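PDB 4WY8: esterase from Rhizomucor miehei CAU432, which hydrolyses carboxylic ester bonds as a carboxylesterase built on the alpha/beta hydrolase fold. Local coordinates for residues 21-27 with 216-220; 30-35 with 93-99; 117-121 with 134-138; 123-128 with 223-227; 189-193 with 290-294. All blocks are in the same frame, centred on the assembly; numbering follows the deposited sequence.

Interaction 1 (21-27 with 216-220)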
# COMPACT_ATOMS: atom_id res chain seq x y z
N ASP A 21 24.25 10.12 20.09
CA ASP A 21 23.87 11.39 19.48
C ASP A 21 24.81 11.76 18.35
O ASP A 21 25.95 12.17 18.59
CB ASP A 21 23.84 12.50 20.53
CG ASP A 21 23.10 13.73 20.05
OD1 ASP A 21 22.75 13.78 18.84
OD2 ASP A 21 22.84 14.64 20.87
N SER A 22 24.33 11.66 17.11
CA SER A 22 25.16 12.04 15.98
C SER A 22 25.37 13.55 15.90
O SER A 22 26.34 14.01 15.30
CB SER A 22 24.56 11.54 14.65
OG SER A 22 24.70 10.14 14.51
N THR A 23 24.46 14.33 16.50
CA THR A 23 24.56 15.78 16.41
C THR A 23 25.76 16.30 17.22
O THR A 23 26.06 17.49 17.15
CB THR A 23 23.27 16.51 16.90
OG1 THR A 23 23.12 16.39 18.31
CG2 THR A 23 22.04 15.97 16.18
N GLN A 24 26.41 15.42 17.98
CA GLN A 24 27.55 15.83 18.81
C GLN A 24 28.87 15.63 18.08
O GLN A 24 29.94 15.96 18.60
CB GLN A 24 27.59 15.05 20.12
CG GLN A 24 26.36 15.23 20.98
CD GLN A 24 26.04 16.69 21.16
OE1 GLN A 24 26.73 17.41 21.88
NE2 GLN A 24 24.97 17.14 20.51
N TYR A 25 28.79 15.08 16.87
CA TYR A 25 29.99 14.76 16.12
C TYR A 25 30.04 15.47 14.77
O TYR A 25 29.02 15.86 14.23
CB TYR A 25 30.06 13.24 15.94
CG TYR A 25 30.29 12.54 17.26
CD1 TYR A 25 29.22 12.04 18.00
CD2 TYR A 25 31.57 12.43 17.78
CE1 TYR A 25 29.43 11.43 19.21
CE2 TYR A 25 31.78 11.81 18.99
CZ TYR A 25 30.71 11.31 19.70
OH TYR A 25 30.95 10.69 20.91
N PRO A 26 31.25 15.62 14.22
CA PRO A 26 31.41 16.11 12.84
C PRO A 26 30.91 15.08 11.81
O PRO A 26 31.04 13.87 12.03
CB PRO A 26 32.92 16.29 12.70
CG PRO A 26 33.46 16.31 14.12
CD PRO A 26 32.55 15.44 14.90
N PRO A 27 30.32 15.57 10.71
CA PRO A 27 29.75 14.68 9.69
C PRO A 27 30.67 13.55 9.17
O PRO A 27 30.13 12.45 8.98
CB PRO A 27 29.36 15.65 8.57
CG PRO A 27 28.92 16.90 9.36
CD PRO A 27 29.92 16.98 10.50
N LYS A 216 15.55 16.70 16.75
CA LYS A 216 16.90 17.20 16.91
C LYS A 216 17.76 16.93 15.68
O LYS A 216 18.48 17.81 15.17
CB LYS A 216 17.52 16.56 18.16
CG LYS A 216 18.70 17.33 18.67
CD LYS A 216 19.20 16.77 19.99
CE LYS A 216 20.11 17.80 20.64
NZ LYS A 216 21.04 18.42 19.63
N LEU A 217 17.69 15.69 15.22
CA LEU A 217 18.38 15.26 14.02
C LEU A 217 17.89 16.01 12.77
O LEU A 217 18.69 16.43 11.93
CB LEU A 217 18.21 13.74 13.88
CG LEU A 217 19.33 12.96 13.22
CD1 LEU A 217 20.66 13.33 13.83
CD2 LEU A 217 19.06 11.49 13.43
N MET A 218 16.58 16.23 12.65
CA MET A 218 16.08 16.97 11.49
C MET A 218 16.65 18.39 11.47
O MET A 218 17.08 18.89 10.43
CB MET A 218 14.54 17.00 11.48
CG MET A 218 13.89 15.71 10.92
SD MET A 218 14.53 15.23 9.29
CE MET A 218 14.16 16.71 8.33
N VAL A 219 16.72 19.02 12.65
CA VAL A 219 17.28 20.36 12.78
C VAL A 219 18.74 20.39 12.38
O VAL A 219 19.18 21.26 11.63
CB VAL A 219 17.11 20.89 14.23
CG1 VAL A 219 17.93 22.17 14.45
CG2 VAL A 219 15.63 21.13 14.52
N TRP A 220 19.48 19.41 12.87
CA TRP A 220 20.88 19.28 12.51
C TRP A 220 21.09 19.13 10.97
O TRP A 220 21.95 19.79 10.34
CB TRP A 220 21.44 18.09 13.28
CG TRP A 220 22.90 17.86 13.19
CD1 TRP A 220 23.89 18.57 13.81
CD2 TRP A 220 23.55 16.79 12.49
NE1 TRP A 220 25.11 18.02 13.52
CE2 TRP A 220 24.93 16.92 12.72
CE3 TRP A 220 23.09 15.72 11.70
CZ2 TRP A 220 25.87 16.04 12.16
CZ3 TRP A 220 24.01 14.85 11.16
CH2 TRP A 220 25.39 15.01 11.39
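T23 and W220 join an N-terminal turn to helix 215-225, which is inserted between strands 188-191 and 253-258 and probably belongs to the cap over the hydrolase core. The turn is an Asx turn running into a short 3-10 segment, 22-24. T23 lies over one face of the indole. Its CA sits 3.8 Å from the centroid of the five-membered ring of W220, a CH-pi contact. T23 CG2 lies over the same face, near where the indole joins its CB, 3.6 Å from W220 CG. The methyl of T23 also meets L217 CD1, at 3.8 Å, one turn earlier in the helix than W220. With chi1 at 71°, the threonine oxygen is turned off the indole and towards K216. There K216 NZ donates to T23 OG1 at 3.2 Å, and a bend at the end of the lysine chain brings the amine round. T23 OG1 is a busy atom. It also accepts from Q24 NE2 and donates to D21 OD1 at 2.7 Å. The same D21 OD1 takes the backbone N of T23, and both donors reach it from one face of the carboxylate. These bonds fix the turn of the threonine hydroxyl. D21 OD2 lies 4.4 Å from K216 NZ, beyond a salt bridge, so any attraction is probably modest. Further along, P27 CG packs on W220 CZ2 at 4.2 Å. P26 is the N-cap of helix 27-39. Such a pairing of N-terminal elements with the insertion after strand 188-191 is consistent with the cap of hormone-sensitive-lipase-like esterases.

Interaction 2 (30-35 with 93-99)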
# COMPACT_ATOMS: atom_id res chain seq x y z
N VAL A 30 30.55 10.76 11.78
CA VAL A 30 29.24 10.12 11.71
C VAL A 30 29.16 9.16 10.51
O VAL A 30 28.72 8.02 10.67
CB VAL A 30 28.12 11.19 11.60
CG1 VAL A 30 26.72 10.54 11.64
CG2 VAL A 30 28.25 12.18 12.74
N ARG A 31 29.62 9.61 9.34
CA ARG A 31 29.61 8.77 8.14
C ARG A 31 30.47 7.52 8.29
O ARG A 31 30.07 6.42 7.85
CB ARG A 31 30.09 9.58 6.92
CG ARG A 31 29.24 10.82 6.62
CD ARG A 31 29.82 11.62 5.47
NE ARG A 31 29.09 12.87 5.27
CZ ARG A 31 29.67 14.06 5.09
NH1 ARG A 31 30.98 14.15 5.06
NH2 ARG A 31 28.92 15.14 4.94
N LYS A 32 31.65 7.69 8.89
CA LYS A 32 32.53 6.53 9.11
C LYS A 32 31.90 5.53 10.10
O LYS A 32 31.95 4.31 9.89
CB LYS A 32 33.91 6.99 9.59
CG LYS A 32 34.85 7.40 8.42
CD LYS A 32 36.28 7.75 8.89
CE LYS A 32 37.10 6.52 9.28
NZ LYS A 32 37.67 5.77 8.12
N ALA A 33 31.29 6.05 11.16
CA ALA A 33 30.58 5.19 12.12
C ALA A 33 29.42 4.44 11.46
O ALA A 33 29.19 3.26 11.73
CB ALA A 33 30.06 6.03 13.29
N GLU A 34 28.72 5.13 10.57
CA GLU A 34 27.60 4.55 9.82
C GLU A 34 28.07 3.39 8.94
O GLU A 34 27.51 2.26 8.97
CB GLU A 34 26.94 5.65 8.99
CG GLU A 34 25.78 5.21 8.14
CD GLU A 34 25.09 6.36 7.41
OE1 GLU A 34 25.78 7.10 6.65
OE2 GLU A 34 23.84 6.50 7.56
N ALA A 35 29.13 3.67 8.18
CA ALA A 35 29.73 2.65 7.33
C ALA A 35 30.12 1.43 8.16
O ALA A 35 29.84 0.27 7.78
CB ALA A 35 30.95 3.20 6.60
N VAL A 93 23.28 14.60 4.55
CA VAL A 93 24.56 14.70 5.25
C VAL A 93 25.28 13.35 5.31
O VAL A 93 26.52 13.28 5.19
CB VAL A 93 24.34 15.24 6.68
CG1 VAL A 93 25.66 15.29 7.45
CG2 VAL A 93 23.69 16.65 6.63
N VAL A 94 24.51 12.28 5.49
CA VAL A 94 25.06 10.93 5.52
C VAL A 94 24.35 10.01 4.50
O VAL A 94 23.55 10.48 3.67
CB VAL A 94 24.93 10.34 6.94
CG1 VAL A 94 25.50 11.33 7.96
CG2 VAL A 94 23.45 10.08 7.27
N GLY A 95 24.59 8.71 4.58
CA GLY A 95 24.00 7.78 3.63
C GLY A 95 24.95 7.51 2.48
O GLY A 95 25.81 8.33 2.15
N SER A 96 24.83 6.32 1.90
CA SER A 96 25.75 5.90 0.84
C SER A 96 25.18 4.71 0.10
O SER A 96 24.14 4.16 0.49
CB SER A 96 27.11 5.51 1.41
OG SER A 96 26.99 4.26 2.09
N LYS A 97 25.90 4.24 -0.90
CA LYS A 97 25.53 3.01 -1.57
C LYS A 97 25.58 1.80 -0.65
O LYS A 97 24.91 0.79 -0.89
CB LYS A 97 26.44 2.79 -2.77
CG LYS A 97 27.92 2.90 -2.49
CD LYS A 97 28.63 2.91 -3.86
CE LYS A 97 30.04 3.44 -3.80
NZ LYS A 97 30.52 3.77 -5.18
N LEU A 98 26.31 1.94 0.46
CA LEU A 98 26.44 0.86 1.44
C LEU A 98 25.23 0.84 2.38
O LEU A 98 24.64 -0.22 2.62
CB LEU A 98 27.76 1.03 2.23
CG LEU A 98 28.20 -0.03 3.25
CD1 LEU A 98 28.36 -1.44 2.64
CD2 LEU A 98 29.48 0.41 4.00
N THR A 99 24.83 2.00 2.89
CA THR A 99 23.67 2.01 3.78
C THR A 99 22.41 1.56 3.04
O THR A 99 21.51 0.95 3.63
CB THR A 99 23.42 3.39 4.38
OG1 THR A 99 23.19 4.35 3.34
CG2 THR A 99 24.63 3.82 5.20
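R31 and V94 bring helix 27-39 and the loop 93-99 to their nearest backbone approach, with CA of R31 5.7 Å from CA of V94. One turn further on, A35 is paired with L98, but the CA atoms there are more widely spaced. The loop is irregular and takes helical angles at 97-99. R31 carries the first polar grip. Its chain is extended from CG to NE and passes V94 obliquely to reach V93. R31 NE donates to the carbonyl oxygen V93 O at 2.6 Å, in the guanidinium plane and almost in line with the C=O bond. R31 NH2 adds a weak bond to the same oxygen. R31 NH1 makes a salt bridge with E125, so the guanidinium is held from two directions. This loop leaves strand 83-87 and leads to helix 101-111. In hormone-sensitive-lipase-like esterases the chain just after that strand carries the glycine-rich oxyanion-hole sequence, so helix 27-39 probably backs that region. E34 makes the second grip. With CG anti to the backbone N (chi1 179°) its chain reaches straight to the loop. E34 OE1 accepts from G95 N at 2.9 Å, on the syn side of the carboxylate. The methyl T99 CG2 presses against E34 CD at 3.4 Å, crossing the glutamate chain at about a right angle. V94 packs between the two grips: its CG1 is 4.0 Å from V30 CG1, and its CB and CG2 lie against the E34 carboxylate. Within the loop, S96 OG accepts from L98 N and T99 N, forming an ST turn and ST motif. L98 CD2 rests on A35 CB at 4.1 Å.

Interaction 3 (117-121 with 134-138)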
# COMPACT_ATOMS: atom_id res chain seq x y z
N PHE A 117 21.87 4.67 -9.05
CA PHE A 117 22.11 5.27 -7.76
C PHE A 117 23.03 6.48 -7.90
O PHE A 117 24.19 6.36 -8.26
CB PHE A 117 22.73 4.21 -6.83
CG PHE A 117 22.76 4.60 -5.37
CD1 PHE A 117 23.87 5.24 -4.83
CD2 PHE A 117 21.69 4.30 -4.54
CE1 PHE A 117 23.91 5.59 -3.48
CE2 PHE A 117 21.71 4.66 -3.20
CZ PHE A 117 22.82 5.30 -2.67
N VAL A 118 22.53 7.66 -7.59
CA VAL A 118 23.33 8.85 -7.73
C VAL A 118 24.10 9.09 -6.44
O VAL A 118 23.48 9.27 -5.38
CB VAL A 118 22.46 10.07 -8.05
CG1 VAL A 118 23.33 11.30 -8.18
CG2 VAL A 118 21.65 9.80 -9.31
N ASN A 119 25.43 9.05 -6.51
CA ASN A 119 26.22 9.38 -5.34
C ASN A 119 26.41 10.89 -5.25
O ASN A 119 27.49 11.40 -5.50
CB ASN A 119 27.58 8.68 -5.39
CG ASN A 119 27.44 7.18 -5.48
OD1 ASN A 119 27.30 6.50 -4.46
ND2 ASN A 119 27.45 6.65 -6.70
N TYR A 120 25.36 11.60 -4.84
CA TYR A 120 25.42 13.07 -4.85
C TYR A 120 26.29 13.63 -3.72
O TYR A 120 26.66 12.90 -2.78
CB TYR A 120 24.01 13.66 -4.82
CG TYR A 120 23.15 13.28 -3.62
CD1 TYR A 120 23.25 13.99 -2.42
CD2 TYR A 120 22.24 12.24 -3.70
CE1 TYR A 120 22.47 13.65 -1.34
CE2 TYR A 120 21.44 11.90 -2.62
CZ TYR A 120 21.57 12.60 -1.44
OH TYR A 120 20.78 12.27 -0.36
N SER A 121 26.69 14.90 -3.86
CA SER A 121 27.57 15.54 -2.89
C SER A 121 26.83 15.82 -1.59
O SER A 121 25.74 16.41 -1.59
CB SER A 121 28.16 16.83 -3.46
OG SER A 121 28.86 16.58 -4.68
N GLU A 134 23.06 18.08 -9.17
CA GLU A 134 23.68 16.81 -9.58
C GLU A 134 22.62 15.77 -9.97
O GLU A 134 22.77 15.06 -10.98
CB GLU A 134 24.57 16.25 -8.46
CG GLU A 134 25.86 17.05 -8.25
CD GLU A 134 26.58 16.71 -6.94
OE1 GLU A 134 25.97 16.04 -6.06
OE2 GLU A 134 27.76 17.11 -6.78
N CYS A 135 21.54 15.68 -9.18
CA CYS A 135 20.51 14.67 -9.42
C CYS A 135 19.74 14.92 -10.71
O CYS A 135 19.45 13.98 -11.49
CB CYS A 135 19.54 14.59 -8.23
SG CYS A 135 20.33 14.00 -6.68
N LEU A 136 19.41 16.19 -10.93
CA LEU A 136 18.74 16.60 -12.15
C LEU A 136 19.64 16.29 -13.32
O LEU A 136 19.21 15.68 -14.29
CB LEU A 136 18.39 18.09 -12.10
CG LEU A 136 17.80 18.66 -13.38
CD1 LEU A 136 16.38 18.10 -13.71
CD2 LEU A 136 17.76 20.18 -13.26
N ASP A 137 20.92 16.63 -13.21
CA ASP A 137 21.87 16.32 -14.27
C ASP A 137 21.94 14.81 -14.57
O ASP A 137 22.11 14.40 -15.72
CB ASP A 137 23.26 16.82 -13.92
CG ASP A 137 23.45 18.30 -14.22
OD1 ASP A 137 22.59 18.90 -14.90
OD2 ASP A 137 24.48 18.86 -13.77
N ALA A 138 21.87 14.00 -13.52
CA ALA A 138 21.87 12.54 -13.69
C ALA A 138 20.63 12.03 -14.44
O ALA A 138 20.74 11.21 -15.35
CB ALA A 138 21.99 11.87 -12.35
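E134 reaches from helix 130-143 to the backbone of S121. E134 OE1 uses its syn lone pair to accept from S121 N at 2.6 Å, and the bond is nearly straight at 170°. S121 OG lies towards the other oxygen, E134 OE2. That distance is very short and its exact value is doubtful. The carboxylate thus appears to straddle S121, the N-H bond being the firmer part. E134 OE1 also lies 3.3 Å from Y120 CB. Next to it, C135 SG meets Y120 CD2 at 4.0 Å, in an oblique sulfur-aromatic contact. On the strand itself, V118 CG2 packs against A138 CB at 3.7 Å, one helical turn beyond E134. The glutamate chain is extended beyond CG, which lets a buried carboxylate span from helix to loop. In the next shell, the hydroxyl of Y120 is bonded to the carbonyl of H88, and its ring stacks on that histidine. L169 of helix 165-179 packs on both Y120 and C135. V118 is hydrogen-bonded through its backbone to F86. Strand 114-118 followed by helix 130-143 and then parallel strand 159-163 is a beta-alpha-beta crossover of the alpha/beta hydrolase fold.

Interaction 4 (123-128 with 223-227)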
# COMPACT_ATOMS: atom_id res chain seq x y z
N SER A 123 26.23 17.32 2.36
CA SER A 123 26.42 18.54 3.14
C SER A 123 27.11 18.19 4.47
O SER A 123 27.06 17.04 4.89
CB SER A 123 25.07 19.23 3.38
OG SER A 123 24.56 19.76 2.17
N PRO A 124 27.76 19.17 5.13
CA PRO A 124 27.88 20.59 4.81
C PRO A 124 29.00 20.92 3.83
O PRO A 124 29.21 22.10 3.59
CB PRO A 124 28.20 21.22 6.17
CG PRO A 124 29.05 20.19 6.82
CD PRO A 124 28.47 18.84 6.38
N GLU A 125 29.75 19.93 3.33
CA GLU A 125 30.83 20.25 2.40
C GLU A 125 30.28 20.98 1.17
O GLU A 125 30.97 21.79 0.57
CB GLU A 125 31.58 19.00 1.97
CG GLU A 125 32.44 18.38 3.06
CD GLU A 125 31.64 17.45 3.96
OE1 GLU A 125 30.38 17.48 3.90
OE2 GLU A 125 32.27 16.66 4.70
N VAL A 126 29.05 20.65 0.76
CA VAL A 126 28.34 21.51 -0.17
C VAL A 126 27.03 21.89 0.50
O VAL A 126 26.61 21.23 1.45
CB VAL A 126 28.11 20.83 -1.54
CG1 VAL A 126 29.46 20.37 -2.14
CG2 VAL A 126 27.15 19.64 -1.43
N ARG A 127 26.37 22.93 0.03
CA ARG A 127 25.08 23.31 0.56
C ARG A 127 24.05 23.09 -0.54
O ARG A 127 24.40 22.82 -1.69
CB ARG A 127 25.05 24.78 1.02
CG ARG A 127 26.21 25.23 1.89
CD ARG A 127 26.10 24.67 3.31
NE ARG A 127 27.17 25.18 4.17
CZ ARG A 127 27.31 24.89 5.46
NH1 ARG A 127 26.45 24.08 6.06
NH2 ARG A 127 28.33 25.40 6.15
N PHE A 128 22.79 23.19 -0.18
CA PHE A 128 21.72 23.39 -1.15
C PHE A 128 22.16 24.55 -2.06
O PHE A 128 22.74 25.53 -1.57
CB PHE A 128 20.41 23.70 -0.39
CG PHE A 128 19.29 24.17 -1.26
CD1 PHE A 128 18.55 23.27 -2.00
CD2 PHE A 128 18.94 25.51 -1.27
CE1 PHE A 128 17.51 23.70 -2.80
CE2 PHE A 128 17.89 25.96 -2.05
CZ PHE A 128 17.17 25.05 -2.81
N ASP A 223 20.28 22.39 9.19
CA ASP A 223 21.30 23.41 9.47
C ASP A 223 22.55 23.16 8.63
O ASP A 223 23.20 24.10 8.18
CB ASP A 223 21.65 23.47 10.96
CG ASP A 223 20.62 24.23 11.77
OD1 ASP A 223 19.87 25.03 11.16
OD2 ASP A 223 20.55 24.03 13.00
N HIS A 224 22.91 21.89 8.42
CA HIS A 224 24.02 21.63 7.49
C HIS A 224 23.67 21.88 6.01
O HIS A 224 24.52 22.31 5.24
CB HIS A 224 24.54 20.20 7.64
CG HIS A 224 25.40 19.97 8.85
ND1 HIS A 224 26.55 20.70 9.10
CD2 HIS A 224 25.30 19.07 9.85
CE1 HIS A 224 27.11 20.26 10.21
NE2 HIS A 224 26.37 19.28 10.69
N TYR A 225 22.44 21.55 5.61
CA TYR A 225 22.02 21.62 4.19
C TYR A 225 21.72 23.06 3.72
O TYR A 225 22.15 23.48 2.64
CB TYR A 225 20.78 20.74 3.99
CG TYR A 225 20.24 20.53 2.57
CD1 TYR A 225 18.89 20.74 2.29
CD2 TYR A 225 21.06 20.07 1.56
CE1 TYR A 225 18.38 20.53 1.03
CE2 TYR A 225 20.56 19.85 0.28
CZ TYR A 225 19.22 20.08 0.03
OH TYR A 225 18.71 19.86 -1.24
N ILE A 226 20.96 23.78 4.55
CA ILE A 226 20.52 25.14 4.26
C ILE A 226 20.73 26.01 5.49
O ILE A 226 19.78 26.23 6.26
CB ILE A 226 19.03 25.17 3.87
CG1 ILE A 226 18.74 24.13 2.80
CG2 ILE A 226 18.63 26.53 3.32
CD1 ILE A 226 17.27 24.02 2.46
N PRO A 227 21.97 26.50 5.69
CA PRO A 227 22.31 27.27 6.89
C PRO A 227 21.47 28.52 7.11
O PRO A 227 21.05 28.82 8.23
CB PRO A 227 23.78 27.68 6.65
CG PRO A 227 24.30 26.63 5.71
CD PRO A 227 23.13 26.31 4.81
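The Y225 ring receives F128 on one face. F128 CB sits over its centre, 3.9 Å from the centroid, as a CH-pi contact. The F128 ring turns its own edge toward that face, with centroids 5.7 Å apart and planes at 63°, an offset edge-to-face pair. S123 OG lies at the edge of the Y225 ring, in its plane. The R127 guanidinium has P227 CG over one face, 3.4 Å from R127 NH1, and P124 O over the opposite face, both toward the rim. At its edge, R127 NH1 donates to H224 O at 2.7 Å, meeting the carbonyl well off its plane. A bend at chi2 (-74°) folds the arginine back to this oxygen. P124 lies alongside H224, with its CB 3.4 Å from H224 ND1. The peptide bond before this proline is cis. The backbone adds a bond from F128 N to Y225 O at 2.9 Å. Two successive carbonyls near the end of helix 215-225 are therefore answered by the loop, one by a side chain and one by a main-chain N-H. S123 OG donates to V126 O at 2.6 Å, a bond within the loop. F128 CB also touches I226 CG1. W92 stacks on Y225, and W220 meets H224 edge-to-face. P27 of helix 27-39 packs on both P124 and H224. The contact thus ties the loop between strand 114-118 and helix 130-143 to the C-terminal end of helix 215-225, with the start of helix 27-39 alongside.

Interaction 5 (189-193 with 290-294)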
# COMPACT_ATOMS: atom_id res chain seq x y z
N VAL A 189 8.52 8.08 -6.99
CA VAL A 189 8.21 7.34 -5.76
C VAL A 189 8.80 8.02 -4.55
O VAL A 189 10.04 8.09 -4.41
CB VAL A 189 8.73 5.89 -5.78
CG1 VAL A 189 8.44 5.20 -4.44
CG2 VAL A 189 8.16 5.11 -6.98
N LEU A 190 7.93 8.52 -3.66
CA LEU A 190 8.40 9.28 -2.50
C LEU A 190 8.18 8.49 -1.20
O LEU A 190 7.06 8.31 -0.74
CB LEU A 190 7.68 10.64 -2.40
CG LEU A 190 7.56 11.53 -3.64
CD1 LEU A 190 6.87 12.85 -3.27
CD2 LEU A 190 8.90 11.79 -4.30
N ILE A 191 9.28 8.00 -0.64
CA ILE A 191 9.23 7.21 0.58
C ILE A 191 9.55 8.07 1.77
O ILE A 191 10.67 8.57 1.90
CB ILE A 191 10.21 6.04 0.52
CG1 ILE A 191 9.97 5.21 -0.74
CG2 ILE A 191 10.09 5.18 1.78
CD1 ILE A 191 11.03 4.14 -0.98
N TYR A 192 8.57 8.20 2.66
CA TYR A 192 8.54 9.16 3.76
C TYR A 192 9.45 10.36 3.53
O TYR A 192 10.48 10.52 4.18
CB TYR A 192 8.87 8.45 5.11
CG TYR A 192 10.00 7.42 5.16
CD1 TYR A 192 11.27 7.72 4.69
CD2 TYR A 192 9.80 6.16 5.73
CE1 TYR A 192 12.32 6.78 4.75
CE2 TYR A 192 10.84 5.20 5.79
CZ TYR A 192 12.09 5.52 5.31
OH TYR A 192 13.13 4.59 5.38
N PRO A 193 9.06 11.23 2.58
CA PRO A 193 9.90 12.37 2.18
C PRO A 193 9.96 13.52 3.18
O PRO A 193 9.03 13.67 3.97
CB PRO A 193 9.25 12.84 0.86
CG PRO A 193 7.81 12.47 1.01
CD PRO A 193 7.82 11.15 1.78
N ILE A 290 8.42 2.85 11.67
CA ILE A 290 9.13 4.09 11.88
C ILE A 290 9.92 4.47 10.65
O ILE A 290 10.10 3.68 9.72
CB ILE A 290 10.11 4.01 13.07
CG1 ILE A 290 11.09 2.85 12.87
CG2 ILE A 290 9.32 3.90 14.37
CD1 ILE A 290 12.36 2.92 13.75
N HIS A 291 10.39 5.71 10.67
CA HIS A 291 11.32 6.19 9.68
C HIS A 291 12.64 5.42 9.74
O HIS A 291 13.11 5.08 10.83
CB HIS A 291 11.55 7.69 9.92
CG HIS A 291 12.19 8.40 8.77
ND1 HIS A 291 11.49 9.24 7.92
CD2 HIS A 291 13.48 8.46 8.36
CE1 HIS A 291 12.31 9.75 7.03
NE2 HIS A 291 13.53 9.29 7.27
N GLY A 292 13.23 5.17 8.58
CA GLY A 292 14.59 4.66 8.50
C GLY A 292 14.76 3.17 8.20
O GLY A 292 15.88 2.64 8.26
N ILE A 293 13.68 2.51 7.79
CA ILE A 293 13.80 1.09 7.55
C ILE A 293 14.56 0.78 6.26
O ILE A 293 14.98 -0.36 6.06
CB ILE A 293 12.42 0.41 7.56
CG1 ILE A 293 11.47 1.02 6.54
CG2 ILE A 293 11.80 0.56 8.95
CD1 ILE A 293 10.08 0.39 6.63
N PHE A 294 14.76 1.77 5.40
CA PHE A 294 15.43 1.52 4.12
C PHE A 294 16.91 1.93 4.05
O PHE A 294 17.53 1.85 2.97
CB PHE A 294 14.66 2.18 2.98
CG PHE A 294 13.31 1.57 2.76
CD1 PHE A 294 13.20 0.27 2.28
CD2 PHE A 294 12.15 2.28 3.05
CE1 PHE A 294 11.95 -0.31 2.08
CE2 PHE A 294 10.89 1.71 2.85
CZ PHE A 294 10.80 0.42 2.37
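Y192, just after strand 188-191, and H291 of segment 290-294 are the nearest pair, their CA atoms 7.2 Å apart, and Y192 takes positive backbone phi (22°). The two rings form a face-to-face stack, with centroids 4.0 Å apart and planes tilted by 30°. The closest atoms of the two rings are Y192 CD1 and H291 CE1, at 3.3 Å. The other face of the tyrosine is covered by I191 CG2, over the ring centre, so the phenol is clamped between an isoleucine methyl and the imidazole. With chi1 at 42°, the Y192 ring projects across to the loop. Its hydroxyl reaches the backbone of 292-294, where Y192 OH accepts from F294 N at 3.3 Å. It also lies at the edge of the F294 ring, 3.4 Å from F294 CD2. I191 CG2 packs on F294 CE2 at 3.7 Å. H291 is bonded through NE2 to S164 OG and through ND1 to D261 OD2. This fits the Ser-His-Asp triad of the alpha/beta hydrolase fold, with S164 probably on the nucleophile elbow. The stack and the hydroxyl bond together suggest that Y192 acts as a second-shell residue that probably limits the tilt of the imidazole and ties the histidine loop to the central sheet.

Overall arrangement
Interactions 3 and 5 are buried and both reach the central sheet, though they lie about 19 Å apart between centres. Interaction 1 is at the surface, and 2 and 4 are partly buried. Interactions 1 and 4 share helix 215-225 and touch through P27. Interactions 1 and 2 touch through S22, Y25 and V30, and W220 meets V93. R31 and E125 join interactions 2 and 4 by a salt bridge. Interactions 1, 2 and 4 form one cluster: 1 and 4 use aromatic faces, while 2 relies on charged side chains bonded to the backbone. Interaction 3 relies on a buried carboxylate, whereas interaction 5 stacks an aromatic ring on the probable catalytic histidine.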